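Local coordinates for SCO1/SenC family lipoprotein (Bacillus anthracis, PDB 4HDE) that probably binds copper and helps deliver it to cytochrome c oxidase, like its Sco1 relatives of the thioredoxin superfamily, at residues Val34-Gln45 / Gly129-Ile140. Residues are numbered along the deposited sequence; the frame is centred on the assembly and turned at random.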
ATOM      1  N   VAL A  34       2.288   9.579   8.134  1.00 14.01           N
ATOM      2  CA  VAL A  34       2.324   8.160   8.448  1.00 12.78           C
ATOM      3  C   VAL A  34       1.485   7.478   7.381  1.00 14.18           C
ATOM      4  O   VAL A  34       0.358   7.906   7.095  1.00 14.04           O
ATOM      5  CB  VAL A  34       1.733   7.903   9.853  1.00 13.04           C
ATOM      6  CG1 VAL A  34       1.604   6.399  10.144  1.00 13.11           C
ATOM      7  CG2 VAL A  34       2.593   8.582  10.913  1.00 14.75           C
ATOM      8  N   TRP A  35       2.028   6.434   6.767  1.00 12.71           N
ATOM      9  CA  TRP A  35       1.274   5.739   5.740  1.00 12.30           C
ATOM     10  C   TRP A  35       1.457   4.233   5.749  1.00 11.18           C
ATOM     11  O   TRP A  35       2.401   3.701   6.322  1.00 13.06           O
ATOM     12  CB  TRP A  35       1.522   6.338   4.350  1.00 12.54           C
ATOM     13  CG  TRP A  35       2.943   6.424   3.843  1.00 12.64           C
ATOM     14  CD1 TRP A  35       3.928   7.249   4.294  1.00 13.18           C
ATOM     15  CD2 TRP A  35       3.499   5.716   2.723  1.00 12.29           C
ATOM     16  NE1 TRP A  35       5.069   7.090   3.535  1.00 13.63           N
ATOM     17  CE2 TRP A  35       4.829   6.152   2.568  1.00 12.45           C
ATOM     18  CE3 TRP A  35       2.998   4.754   1.841  1.00 13.32           C
ATOM     19  CZ2 TRP A  35       5.672   5.652   1.573  1.00 15.20           C
ATOM     20  CZ3 TRP A  35       3.839   4.265   0.843  1.00 12.69           C
ATOM     21  CH2 TRP A  35       5.158   4.710   0.723  1.00 13.77           C
ATOM     22  N   VAL A  36       0.481   3.561   5.152  1.00 11.97           N
ATOM     23  CA  VAL A  36       0.476   2.111   5.063  1.00 12.44           C
ATOM     24  C   VAL A  36       0.458   1.727   3.597  1.00 11.87           C
ATOM     25  O   VAL A  36      -0.342   2.255   2.824  1.00 13.87           O
ATOM     26  CB  VAL A  36      -0.761   1.526   5.748  1.00 13.61           C
ATOM     27  CG1 VAL A  36      -0.737   0.012   5.698  1.00 16.09           C
ATOM     28  CG2 VAL A  36      -0.832   2.002   7.192  1.00 18.29           C
ATOM     29  N   ALA A  37       1.352   0.821   3.217  1.00 11.60           N
ATOM     30  CA  ALA A  37       1.486   0.390   1.823  1.00 13.32           C
ATOM     31  C   ALA A  37       1.142  -1.092   1.641  1.00 11.25           C
ATOM     32  O   ALA A  37       1.435  -1.930   2.507  1.00 12.85           O
ATOM     33  CB  ALA A  37       2.895   0.645   1.335  1.00 15.11           C
ATOM     34  N   ASP A  38       0.520  -1.408   0.507  1.00 11.73           N
ATOM     35  CA  ASP A  38       0.475  -2.779   0.031  1.00 12.57           C
ATOM     36  C   ASP A  38       0.698  -2.841  -1.484  1.00 12.86           C
ATOM     37  O   ASP A  38       0.771  -1.803  -2.152  1.00 13.72           O
ATOM     38  CB  ASP A  38      -0.803  -3.508   0.494  1.00 12.82           C
ATOM     39  CG  ASP A  38      -2.064  -3.040  -0.215  1.00 14.63           C
ATOM     40  OD1 ASP A  38      -2.047  -1.999  -0.895  1.00 13.80           O
ATOM     41  OD2 ASP A  38      -3.117  -3.723  -0.070  1.00 15.61           O
ATOM     42  N   PHE A  39       0.815  -4.065  -1.992  1.00 12.98           N
ATOM     43  CA  PHE A  39       1.005  -4.357  -3.416  1.00 13.20           C
ATOM     44  C   PHE A  39      -0.144  -5.240  -3.878  1.00 13.76           C
ATOM     45  O   PHE A  39      -0.497  -6.200  -3.198  1.00 15.29           O
ATOM     46  CB  PHE A  39       2.346  -5.060  -3.636  1.00 15.63           C
ATOM     47  CG  PHE A  39       3.530  -4.169  -3.406  1.00 14.01           C
ATOM     48  CD1 PHE A  39       4.137  -3.523  -4.469  1.00 15.92           C
ATOM     49  CD2 PHE A  39       4.032  -3.960  -2.127  1.00 17.01           C
ATOM     50  CE1 PHE A  39       5.230  -2.685  -4.270  1.00 16.65           C
ATOM     51  CE2 PHE A  39       5.127  -3.121  -1.924  1.00 19.21           C
ATOM     52  CZ  PHE A  39       5.721  -2.482  -3.000  1.00 17.67           C
HETATM   53  N   MSE A  40      -0.719  -4.926  -5.029  1.00 13.74           N
HETATM   54  CA  MSE A  40      -1.884  -5.653  -5.522  0.54 13.13           C
HETATM   55  C   MSE A  40      -2.056  -5.448  -7.017  1.00 12.78           C
HETATM   56  O   MSE A  40      -1.278  -4.745  -7.649  1.00 13.62           O
HETATM   57  CB  MSE A  40      -3.138  -5.178  -4.795  0.54 15.01           C
HETATM   58  CG  MSE A  40      -3.281  -3.663  -4.755  0.54 16.48           C
HETATM   59 SE   MSE A  40      -5.120  -3.081  -4.958  0.34 39.68          SE
HETATM   60  CE  MSE A  40      -5.277  -3.261  -6.888  0.54 25.13           C
ATOM     61  N   PHE A  41      -3.054  -6.103  -7.596  1.00 14.06           N
ATOM     62  CA  PHE A  41      -3.395  -5.866  -8.997  1.00 13.67           C
ATOM     63  C   PHE A  41      -4.867  -6.145  -9.218  1.00 15.25           C
ATOM     64  O   PHE A  41      -5.452  -6.974  -8.528  1.00 17.01           O
ATOM     65  CB  PHE A  41      -2.479  -6.626  -9.980  1.00 14.61           C
ATOM     66  CG  PHE A  41      -2.607  -8.129  -9.943  1.00 15.45           C
ATOM     67  CD1 PHE A  41      -3.151  -8.824 -11.019  1.00 16.52           C
ATOM     68  CD2 PHE A  41      -2.127  -8.846  -8.859  1.00 15.37           C
ATOM     69  CE1 PHE A  41      -3.246 -10.211 -10.985  1.00 17.66           C
ATOM     70  CE2 PHE A  41      -2.213 -10.229  -8.826  1.00 16.64           C
ATOM     71  CZ  PHE A  41      -2.779 -10.905  -9.874  1.00 17.38           C
ATOM     72  N   THR A  42      -5.477  -5.438 -10.163  1.00 14.37           N
ATOM     73  CA  THR A  42      -6.935  -5.477 -10.281  1.00 16.45           C
ATOM     74  C   THR A  42      -7.478  -6.762 -10.889  1.00 17.05           C
ATOM     75  O   THR A  42      -8.641  -7.091 -10.677  1.00 21.61           O
ATOM     76  CB  THR A  42      -7.521  -4.258 -11.041  1.00 17.94           C
ATOM     77  OG1 THR A  42      -7.252  -4.369 -12.440  1.00 18.56           O
ATOM     78  CG2 THR A  42      -6.944  -2.956 -10.501  1.00 18.42           C
ATOM     79  N   ASN A  43      -6.655  -7.496 -11.627  1.00 17.19           N
ATOM     80  CA  ASN A  43      -7.118  -8.751 -12.213  1.00 20.41           C
ATOM     81  C   ASN A  43      -6.827  -9.975 -11.350  1.00 18.15           C
ATOM     82  O   ASN A  43      -6.900 -11.106 -11.821  1.00 19.90           O
ATOM     83  CB  ASN A  43      -6.557  -8.936 -13.622  1.00 21.48           C
ATOM     84  CG  ASN A  43      -7.268  -8.069 -14.643  1.00 28.88           C
ATOM     85  OD1 ASN A  43      -8.393  -8.368 -15.051  1.00 37.85           O
ATOM     86  ND2 ASN A  43      -6.622  -6.984 -15.055  1.00 28.51           N
ATOM     87  N   CYS A  44      -6.510  -9.743 -10.083  1.00 17.87           N
ATOM     88  CA  CYS A  44      -6.205 -10.833  -9.160  1.00 19.84           C
ATOM     89  C   CYS A  44      -7.431 -11.700  -8.879  1.00 24.73           C
ATOM     90  O   CYS A  44      -8.487 -11.190  -8.526  1.00 23.36           O
ATOM     91  CB  CYS A  44      -5.624 -10.297  -7.851  1.00 17.47           C
ATOM     92  SG  CYS A  44      -5.325 -11.607  -6.642  1.00 18.67           S
ATOM     93  N   GLN A  45      -7.278 -13.010  -9.033  1.00 22.24           N
ATOM     94  CA  GLN A  45      -8.378 -13.953  -8.831  1.00 26.87           C
ATOM     95  C   GLN A  45      -8.357 -14.565  -7.432  1.00 25.84           C
ATOM     96  O   GLN A  45      -9.199 -15.405  -7.091  1.00 26.78           O
ATOM     97  CB  GLN A  45      -8.330 -15.054  -9.888  1.00 35.12           C
ATOM     98  CG  GLN A  45      -8.534 -14.541 -11.299  1.00 35.45           C
ATOM     99  CD  GLN A  45      -8.390 -15.632 -12.340  1.00 46.17           C
ATOM    100  OE1 GLN A  45      -7.735 -16.650 -12.106  1.00 47.78           O
ATOM    101  NE2 GLN A  45      -9.007 -15.426 -13.498  1.00 51.80           N
ATOM    102  N   GLY A 129      -0.711 -14.766 -16.019  1.00 18.45           N
ATOM    103  CA  GLY A 129      -1.058 -13.389 -15.715  1.00 17.79           C
ATOM    104  C   GLY A 129      -1.332 -13.113 -14.249  1.00 15.14           C
ATOM    105  O   GLY A 129      -1.580 -11.969 -13.873  1.00 16.26           O
ATOM    106  N   GLN A 130      -1.295 -14.147 -13.412  1.00 17.08           N
ATOM    107  CA  GLN A 130      -1.566 -13.954 -11.992  1.00 16.96           C
ATOM    108  C   GLN A 130      -0.270 -13.622 -11.260  1.00 17.64           C
ATOM    109  O   GLN A 130       0.457 -14.508 -10.798  1.00 17.88           O
ATOM    110  CB  GLN A 130      -2.263 -15.181 -11.397  1.00 17.59           C
ATOM    111  CG  GLN A 130      -3.698 -15.363 -11.895  1.00 18.64           C
ATOM    112  CD  GLN A 130      -4.620 -14.237 -11.447  1.00 17.05           C
ATOM    113  OE1 GLN A 130      -4.913 -14.089 -10.263  1.00 21.16           O
ATOM    114  NE2 GLN A 130      -5.063 -13.426 -12.395  1.00 19.46           N
ATOM    115  N   VAL A 131       0.005 -12.323 -11.178  1.00 14.89           N
ATOM    116  CA  VAL A 131       1.265 -11.801 -10.677  1.00 14.50           C
ATOM    117  C   VAL A 131       1.574 -12.267  -9.267  1.00 15.96           C
ATOM    118  O   VAL A 131       0.729 -12.193  -8.372  1.00 17.06           O
ATOM    119  CB  VAL A 131       1.263 -10.260 -10.714  1.00 14.57           C
ATOM    120  CG1 VAL A 131       2.631  -9.727 -10.390  1.00 16.24           C
ATOM    121  CG2 VAL A 131       0.819  -9.747 -12.078  1.00 16.68           C
ATOM    122  N   ILE A 132       2.793 -12.756  -9.085  1.00 15.02           N
ATOM    123  CA  ILE A 132       3.341 -13.045  -7.766  1.00 15.23           C
ATOM    124  C   ILE A 132       3.779 -11.742  -7.098  1.00 16.18           C
ATOM    125  O   ILE A 132       4.479 -10.939  -7.700  1.00 15.57           O
ATOM    126  CB  ILE A 132       4.564 -13.971  -7.910  1.00 14.42           C
ATOM    127  CG1 ILE A 132       4.127 -15.330  -8.477  1.00 15.20           C
ATOM    128  CG2 ILE A 132       5.293 -14.100  -6.570  1.00 16.63           C
ATOM    129  CD1 ILE A 132       5.268 -16.254  -8.942  1.00 16.55           C
ATOM    130  N   HIS A 133       3.364 -11.525  -5.853  1.00 15.43           N
ATOM    131  CA  HIS A 133       3.739 -10.318  -5.125  1.00 15.00           C
ATOM    132  C   HIS A 133       3.522 -10.564  -3.637  1.00 16.95           C
ATOM    133  O   HIS A 133       2.868 -11.539  -3.257  1.00 17.19           O
ATOM    134  CB  HIS A 133       2.888  -9.129  -5.576  1.00 15.33           C
ATOM    135  CG  HIS A 133       1.426  -9.321  -5.321  1.00 13.42           C
ATOM    136  ND1 HIS A 133       0.804  -8.888  -4.169  1.00 14.33           N
ATOM    137  CD2 HIS A 133       0.469  -9.931  -6.058  1.00 14.83           C
ATOM    138  CE1 HIS A 133      -0.475  -9.218  -4.211  1.00 16.86           C
ATOM    139  NE2 HIS A 133      -0.705  -9.853  -5.346  1.00 16.82           N
ATOM    140  N   GLY A 134       4.067  -9.686  -2.803  1.00 16.97           N
ATOM    141  CA  GLY A 134       3.925  -9.841  -1.366  1.00 17.97           C
ATOM    142  C   GLY A 134       2.530  -9.484  -0.886  1.00 15.08           C
ATOM    143  O   GLY A 134       1.859  -8.636  -1.482  1.00 15.50           O
ATOM    144  N   THR A 135       2.103 -10.105   0.206  1.00 16.58           N
ATOM    145  CA  THR A 135       0.762  -9.873   0.733  1.00 18.48           C
ATOM    146  C   THR A 135       0.768  -9.086   2.043  1.00 16.15           C
ATOM    147  O   THR A 135      -0.240  -9.044   2.758  1.00 19.71           O
ATOM    148  CB  THR A 135       0.023 -11.202   0.952  1.00 18.26           C
ATOM    149  OG1 THR A 135       0.814 -12.039   1.795  1.00 21.35           O
ATOM    150  CG2 THR A 135      -0.214 -11.912  -0.378  1.00 22.69           C
ATOM    151  N   SER A 136       1.891  -8.468   2.372  1.00 15.46           N
ATOM    152  CA  SER A 136       1.982  -7.730   3.635  1.00 15.01           C
ATOM    153  C   SER A 136       1.420  -6.316   3.538  1.00 13.19           C
ATOM    154  O   SER A 136       1.298  -5.748   2.448  1.00 13.77           O
ATOM    155  CB  SER A 136       3.439  -7.630   4.096  1.00 16.09           C
ATOM    156  OG  SER A 136       3.990  -8.907   4.354  1.00 20.58           O
ATOM    157  N   PHE A 137       1.087  -5.752   4.695  1.00 13.15           N
ATOM    158  CA  PHE A 137       0.896  -4.314   4.839  1.00 13.53           C
ATOM    159  C   PHE A 137       2.154  -3.765   5.522  1.00 12.51           C
ATOM    160  O   PHE A 137       2.667  -4.377   6.453  1.00 13.66           O
ATOM    161  CB  PHE A 137      -0.302  -3.994   5.739  1.00 13.48           C
ATOM    162  CG  PHE A 137      -1.660  -4.352   5.161  1.00 14.51           C
ATOM    163  CD1 PHE A 137      -1.832  -4.699   3.819  1.00 15.56           C
ATOM    164  CD2 PHE A 137      -2.782  -4.291   5.983  1.00 15.89           C
ATOM    165  CE1 PHE A 137      -3.100  -5.018   3.327  1.00 15.17           C
ATOM    166  CE2 PHE A 137      -4.042  -4.602   5.502  1.00 17.10           C
ATOM    167  CZ  PHE A 137      -4.205  -4.958   4.176  1.00 15.40           C
ATOM    168  N   TYR A 138       2.627  -2.610   5.076  1.00 11.89           N
ATOM    169  CA  TYR A 138       3.816  -1.977   5.635  1.00 12.48           C
ATOM    170  C   TYR A 138       3.482  -0.619   6.217  1.00 12.28           C
ATOM    171  O   TYR A 138       2.827   0.190   5.565  1.00 14.23           O
ATOM    172  CB  TYR A 138       4.873  -1.795   4.545  1.00 13.13           C
ATOM    173  CG  TYR A 138       5.268  -3.080   3.871  1.00 13.17           C
ATOM    174  CD1 TYR A 138       6.300  -3.864   4.368  1.00 15.66           C
ATOM    175  CD2 TYR A 138       4.606  -3.513   2.735  1.00 12.82           C
ATOM    176  CE1 TYR A 138       6.662  -5.048   3.740  1.00 15.22           C
ATOM    177  CE2 TYR A 138       4.956  -4.692   2.108  1.00 14.19           C
ATOM    178  CZ  TYR A 138       5.977  -5.451   2.613  1.00 15.65           C
ATOM    179  OH  TYR A 138       6.325  -6.624   1.978  1.00 18.80           O
ATOM    180  N   LEU A 139       3.951  -0.367   7.433  1.00 12.13           N
ATOM    181  CA  LEU A 139       3.762   0.921   8.091  1.00 12.60           C
ATOM    182  C   LEU A 139       5.023   1.754   7.919  1.00 12.21           C
ATOM    183  O   LEU A 139       6.110   1.332   8.322  1.00 13.94           O
ATOM    184  CB  LEU A 139       3.446   0.730   9.576  1.00 13.61           C
ATOM    185  CG  LEU A 139       3.224   1.998  10.397  1.00 13.68           C
ATOM    186  CD1 LEU A 139       1.987   2.729   9.920  1.00 15.73           C
ATOM    187  CD2 LEU A 139       3.110   1.645  11.876  1.00 16.75           C
ATOM    188  N   ILE A 140       4.860   2.940   7.341  1.00 12.20           N
ATOM    189  CA  ILE A 140       5.966   3.844   7.043  1.00 12.47           C
ATOM    190  C   ILE A 140       5.799   5.115   7.874  1.00 13.38           C
ATOM    191  O   ILE A 140       4.699   5.667   7.963  1.00 14.00           O
ATOM    192  CB  ILE A 140       6.017   4.173   5.530  1.00 13.78           C
ATOM    193  CG1 ILE A 140       6.278   2.897   4.725  1.00 17.48           C
ATOM    194  CG2 ILE A 140       7.111   5.159   5.214  1.00 14.19           C
ATOM    195  CD1 ILE A 140       5.092   2.397   3.948  1.00 20.45           C
TER
HETATM  196  O   HOH W   1       1.712  -6.120  -0.206  1.00 15.96           O
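I140 lies across one face of the W35 indole: its CD1 stands 3.7 Å from the centroid of the six-membered ring, only 6° off the normal, while CG2 covers the pyrrole side near NE1. The same CD1 also meets A37 CB, so W35, A37, Y138 and I140 pack on one face of the sheet; V36 and L139 occupy the other, towards helix 158-169. Between them the antiparallel strands 35-40 and 136-140 are joined by paired backbone bonds, W35 with I140 and A37 with Y138.

Further along, the ladder gives way to a water. It accepts from F39 N at 2.9 Å and donates to the carbonyl oxygens of G134 and S136, bridging the chains where direct pairing has ceased. D38, beside the F137 ring, turns its OD1 to S73 instead.

Past the strand ends, side chains take over the work of the backbone. The F41 ring is clasped on opposite faces by V131 CB, 4.1 Å from its centroid, and by C44 CB, while H133 NE2 meets its edge. The two rings touch rim to rim, with planes at 87°. H133 ND1 donates to G134 O at 2.9 Å, from above the carbonyl plane, which helps fix the imidazole's rotation. Q130, bent at chi2 (-65°), brings its amide against the end of the F41-C44 turn and bonds twice there: NE2 gives an almost straight bond to N43 O (3.0 Å) within the turn, and OE1 receives the N-H of Q45, the residue just past it (OE1 to Q45 N, 2.9 Å). The Q45 amide stacks on it.

H133 also touches C48. This convergence of the C44/C48 CxxxC loop with a histidine from a distant loop, on a thioredoxin fold, is characteristic of the Sco copper site, consistent with a similar role here.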